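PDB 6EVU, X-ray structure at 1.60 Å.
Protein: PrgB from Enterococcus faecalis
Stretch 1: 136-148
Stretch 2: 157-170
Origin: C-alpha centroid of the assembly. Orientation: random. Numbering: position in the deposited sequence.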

# COMPACT_ATOMS: atom_id res chain seq x y z
N GLN A 136 -10.24 5.75 4.87
CA GLN A 136 -11.53 5.15 4.56
C GLN A 136 -12.09 4.21 5.63
O GLN A 136 -13.32 4.16 5.82
CB GLN A 136 -11.44 4.41 3.22
CG GLN A 136 -11.23 5.43 2.10
CD GLN A 136 -11.33 4.77 0.76
OE1 GLN A 136 -10.62 3.82 0.51
NE2 GLN A 136 -12.21 5.26 -0.11
N SER A 137 -11.24 3.48 6.36
CA SER A 137 -11.72 2.61 7.42
C SER A 137 -10.63 2.54 8.50
O SER A 137 -9.43 2.54 8.19
CB SER A 137 -12.04 1.19 6.90
OG SER A 137 -12.65 0.37 7.90
N SER A 138 -11.08 2.50 9.76
CA SER A 138 -10.14 2.37 10.87
C SER A 138 -10.78 1.58 11.99
O SER A 138 -11.93 1.88 12.34
CB SER A 138 -9.69 3.73 11.43
OG SER A 138 -9.17 3.61 12.78
N PRO A 139 -10.06 0.64 12.61
CA PRO A 139 -10.60 -0.10 13.77
C PRO A 139 -10.32 0.50 15.14
O PRO A 139 -10.56 -0.18 16.15
CB PRO A 139 -9.87 -1.44 13.66
CG PRO A 139 -8.47 -0.99 13.22
CD PRO A 139 -8.75 0.13 12.17
N SER A 140 -9.75 1.72 15.22
CA SER A 140 -9.48 2.30 16.54
C SER A 140 -10.71 3.02 17.07
O SER A 140 -11.66 3.36 16.33
CB SER A 140 -8.29 3.27 16.49
OG SER A 140 -8.54 4.34 15.58
N GLN A 141 -10.68 3.26 18.38
CA GLN A 141 -11.82 3.88 19.05
C GLN A 141 -12.09 5.25 18.47
O GLN A 141 -13.26 5.64 18.30
CB GLN A 141 -11.57 3.97 20.56
CG GLN A 141 -12.73 4.52 21.39
CD GLN A 141 -13.95 3.63 21.22
OE1 GLN A 141 -13.84 2.39 21.28
NE2 GLN A 141 -15.10 4.24 20.96
N SER A 142 -11.03 6.00 18.17
CA SER A 142 -11.14 7.32 17.59
C SER A 142 -11.44 7.26 16.11
O SER A 142 -11.65 8.32 15.51
CB SER A 142 -9.85 8.11 17.82
OG SER A 142 -8.76 7.51 17.11
N GLY A 143 -11.37 6.08 15.48
CA GLY A 143 -11.59 6.05 14.04
C GLY A 143 -10.56 6.80 13.22
O GLY A 143 -10.86 7.24 12.09
N THR A 144 -9.32 6.88 13.70
CA THR A 144 -8.24 7.55 13.00
C THR A 144 -7.20 6.53 12.58
O THR A 144 -7.20 5.38 13.04
CB THR A 144 -7.55 8.61 13.88
OG1 THR A 144 -7.04 8.00 15.06
CG2 THR A 144 -8.58 9.70 14.29
N LEU A 145 -6.28 6.97 11.74
CA LEU A 145 -5.10 6.16 11.42
C LEU A 145 -3.87 7.00 11.63
O LEU A 145 -3.91 8.24 11.51
CB LEU A 145 -5.08 5.64 9.95
CG LEU A 145 -6.18 4.64 9.63
CD1 LEU A 145 -6.24 4.55 8.10
CD2 LEU A 145 -6.12 3.31 10.31
N ASN A 146 -2.74 6.33 11.94
CA ASN A 146 -1.46 7.01 12.01
C ASN A 146 -0.69 6.69 10.74
O ASN A 146 -0.76 5.58 10.24
CB ASN A 146 -0.67 6.56 13.23
CG ASN A 146 -1.51 6.53 14.50
OD1 ASN A 146 -2.27 7.46 14.76
ND2 ASN A 146 -1.39 5.44 15.29
N ALA A 147 0.11 7.65 10.29
CA ALA A 147 0.89 7.47 9.09
C ALA A 147 2.29 7.98 9.35
O ALA A 147 2.49 9.01 10.01
CB ALA A 147 0.30 8.20 7.90
N VAL A 148 3.27 7.28 8.78
CA VAL A 148 4.59 7.84 8.66
C VAL A 148 4.89 7.85 7.18
O VAL A 148 4.90 6.78 6.54
CB VAL A 148 5.65 7.08 9.46
CG1 VAL A 148 6.98 7.76 9.29
CG2 VAL A 148 5.31 7.08 10.99
N ALA A 157 4.85 4.85 2.51
CA ALA A 157 4.02 5.08 3.69
C ALA A 157 3.98 3.87 4.61
O ALA A 157 3.89 2.74 4.14
CB ALA A 157 2.58 5.41 3.30
N PHE A 158 3.92 4.13 5.91
CA PHE A 158 3.55 3.11 6.90
C PHE A 158 2.31 3.61 7.59
O PHE A 158 2.27 4.77 8.00
CB PHE A 158 4.67 2.92 7.93
CG PHE A 158 5.96 2.35 7.35
CD1 PHE A 158 6.81 3.18 6.64
CD2 PHE A 158 6.32 1.00 7.54
CE1 PHE A 158 8.05 2.67 6.11
CE2 PHE A 158 7.53 0.48 6.97
CZ PHE A 158 8.37 1.31 6.27
N ILE A 159 1.27 2.78 7.67
CA ILE A 159 -0.03 3.25 8.17
C ILE A 159 -0.56 2.26 9.18
O ILE A 159 -0.54 1.04 8.95
CB ILE A 159 -1.01 3.48 6.98
CG1 ILE A 159 -0.53 4.72 6.15
CG2 ILE A 159 -2.52 3.65 7.48
CD1 ILE A 159 -1.26 4.99 4.91
N GLY A 160 -1.14 2.77 10.27
CA GLY A 160 -1.71 1.82 11.22
C GLY A 160 -2.36 2.53 12.39
O GLY A 160 -2.24 3.75 12.54
N THR A 161 -3.03 1.73 13.23
CA THR A 161 -3.65 2.24 14.46
C THR A 161 -3.92 1.05 15.38
O THR A 161 -3.62 -0.09 15.07
CB THR A 161 -4.92 3.04 14.13
OG1 THR A 161 -5.36 3.70 15.35
CG2 THR A 161 -6.04 2.11 13.68
N ASN A 162 -4.48 1.34 16.53
CA ASN A 162 -4.90 0.34 17.50
C ASN A 162 -6.13 -0.40 16.99
O ASN A 162 -7.06 0.23 16.48
CB ASN A 162 -5.25 1.11 18.79
CG ASN A 162 -5.63 0.24 19.91
OD1 ASN A 162 -5.02 -0.80 20.16
ND2 ASN A 162 -6.60 0.70 20.66
N ARG A 163 -6.24 -1.70 17.25
CA ARG A 163 -7.45 -2.41 16.85
C ARG A 163 -8.35 -2.64 18.06
O ARG A 163 -8.00 -3.41 18.95
CB ARG A 163 -7.12 -3.74 16.18
CG ARG A 163 -8.35 -4.51 15.78
CD ARG A 163 -8.06 -5.78 14.94
NE ARG A 163 -7.58 -5.47 13.59
CZ ARG A 163 -8.38 -5.04 12.63
NH1 ARG A 163 -9.67 -4.89 12.86
NH2 ARG A 163 -7.91 -4.80 11.43
N VAL A 164 -9.54 -2.01 18.08
CA VAL A 164 -10.54 -2.30 19.11
C VAL A 164 -11.74 -3.06 18.56
O VAL A 164 -12.56 -3.54 19.36
CB VAL A 164 -11.03 -1.02 19.82
CG1 VAL A 164 -9.89 -0.18 20.34
CG2 VAL A 164 -11.90 -0.19 18.94
N ASN A 165 -11.93 -3.13 17.25
CA ASN A 165 -13.09 -3.83 16.70
C ASN A 165 -12.64 -4.56 15.45
O ASN A 165 -11.44 -4.65 15.18
CB ASN A 165 -14.25 -2.87 16.43
CG ASN A 165 -13.83 -1.74 15.52
OD1 ASN A 165 -13.25 -1.98 14.46
ND2 ASN A 165 -14.12 -0.50 15.92
N GLY A 166 -13.60 -5.08 14.68
CA GLY A 166 -13.26 -5.87 13.52
C GLY A 166 -13.18 -5.13 12.20
O GLY A 166 -13.09 -5.79 11.15
N LYS A 167 -13.23 -3.80 12.19
CA LYS A 167 -13.23 -3.07 10.93
C LYS A 167 -11.88 -3.16 10.22
O LYS A 167 -10.82 -3.33 10.85
CB LYS A 167 -13.58 -1.60 11.17
CG LYS A 167 -15.00 -1.36 11.65
CD LYS A 167 -15.05 0.08 12.07
CE LYS A 167 -15.54 0.97 10.93
NZ LYS A 167 -15.20 0.56 9.52
N ASP A 168 -11.92 -3.02 8.90
CA ASP A 168 -10.69 -2.91 8.12
C ASP A 168 -9.89 -1.66 8.48
O ASP A 168 -10.42 -0.64 8.90
CB ASP A 168 -11.02 -2.84 6.61
CG ASP A 168 -11.54 -4.16 6.03
OD1 ASP A 168 -11.57 -5.16 6.77
OD2 ASP A 168 -11.92 -4.16 4.83
N VAL A 169 -8.58 -1.77 8.31
CA VAL A 169 -7.76 -0.61 7.99
C VAL A 169 -7.92 -0.38 6.49
O VAL A 169 -7.74 -1.32 5.72
CB VAL A 169 -6.30 -0.86 8.37
CG1 VAL A 169 -5.39 0.28 7.96
CG2 VAL A 169 -6.20 -1.06 9.90
N LYS A 170 -8.25 0.85 6.07
CA LYS A 170 -8.29 1.12 4.63
C LYS A 170 -8.01 2.59 4.33
O LYS A 170 -8.54 3.47 5.01
CB LYS A 170 -9.64 0.68 4.01
CG LYS A 170 -9.55 0.69 2.45
CD LYS A 170 -10.76 0.07 1.80
CE LYS A 170 -11.94 1.02 1.75
NZ LYS A 170 -13.15 0.39 1.03
O HOH W 1 -14.54 -2.23 7.77
O HOH W 2 -13.37 2.17 14.71
O HOH W 3 -8.54 2.90 20.30
O HOH W 4 -4.67 6.49 15.61

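The apolar centre of this contact is small and is built around Leu145. Leu145 touches three partners: CD1 lies 3.9 Å from CG2 of Ile159, and CD2 of Leu145 lies 3.6 Å from CG2 of Thr161 and 3.9 Å from CG1 of Val169. Leu145, in the m, t rotamer, touches residues of both strands of the second stretch, Ile159 and Val169, and Thr161 between them. Pro139 closes the same cluster, its CD 3.6 Å from CG2 of Val169 and 3.7 Å from CG2 of Thr161. On the Ala147 and Ile159 face, CB of Ala147 meets CG1 of Ile159 at 4.0 Å, across a non-hydrogen-bonded pair whose CA atoms are 4.4 Å apart.

Around this centre the backbones do the pairing, in two antiparallel ladders separated by loops and offset by one residue in register. In the longer ladder the strands run at 162°. Asn146 and Gly160 exchange bonds in both directions, N of Asn146 to O of Gly160 at 2.7 Å and N of Gly160 to O of Asn146 at 2.8 Å. Val148 and Phe158 repeat the pattern, with N of Val148 2.8 Å from O of Phe158 and N of Phe158 2.9 Å from O of Val148. Between these pairs, CA-H...O contacts fill the gap, as from CA of Ile159 to O of Asn146 at 3.2 Å. The shorter ladder rests on Lys170, whose O accepts from N of Gln136 at 2.8 Å and from N of Ser137 at 3.0 Å, while its own N donates to O of Ser137 at 3.0 Å.

The loops are tied by their own rules. Pro139 has no amide proton to give, but its O accepts a well-aligned bond from N of Val164 at 2.8 Å and a weak one from N of Asn165 at 3.4 Å. Its ring also packs against charge: CB of Pro139 lies over one face of the Arg163 guanidinium, 3.5 Å from NH1, and that same NH1 holds O of Lys167 at 2.8 Å and O of Asn165 at 2.9 Å, bracing the opposing loop. Within the first stretch, a type I turn from Ser140 to Gly143 is closed by N of Gly143 to O of Ser140 at 2.9 Å; the positive phi of Gly143 suits glycine.

At the polar edge, the side chain of Ser137 both gives and receives a hydrogen bond. Its OG donates to O of Asp168 at 2.6 Å and accepts from NZ of Lys167 at 3.0 Å, so one buried hydroxyl links two residues of the partner loop. Waters add further links at this edge. One molecule joins O of Ser138, O of Ser140 and ND2 of Asn165; another accepts from N of Gln141 and ND2 of Asn162, bridging polar groups that do not meet directly.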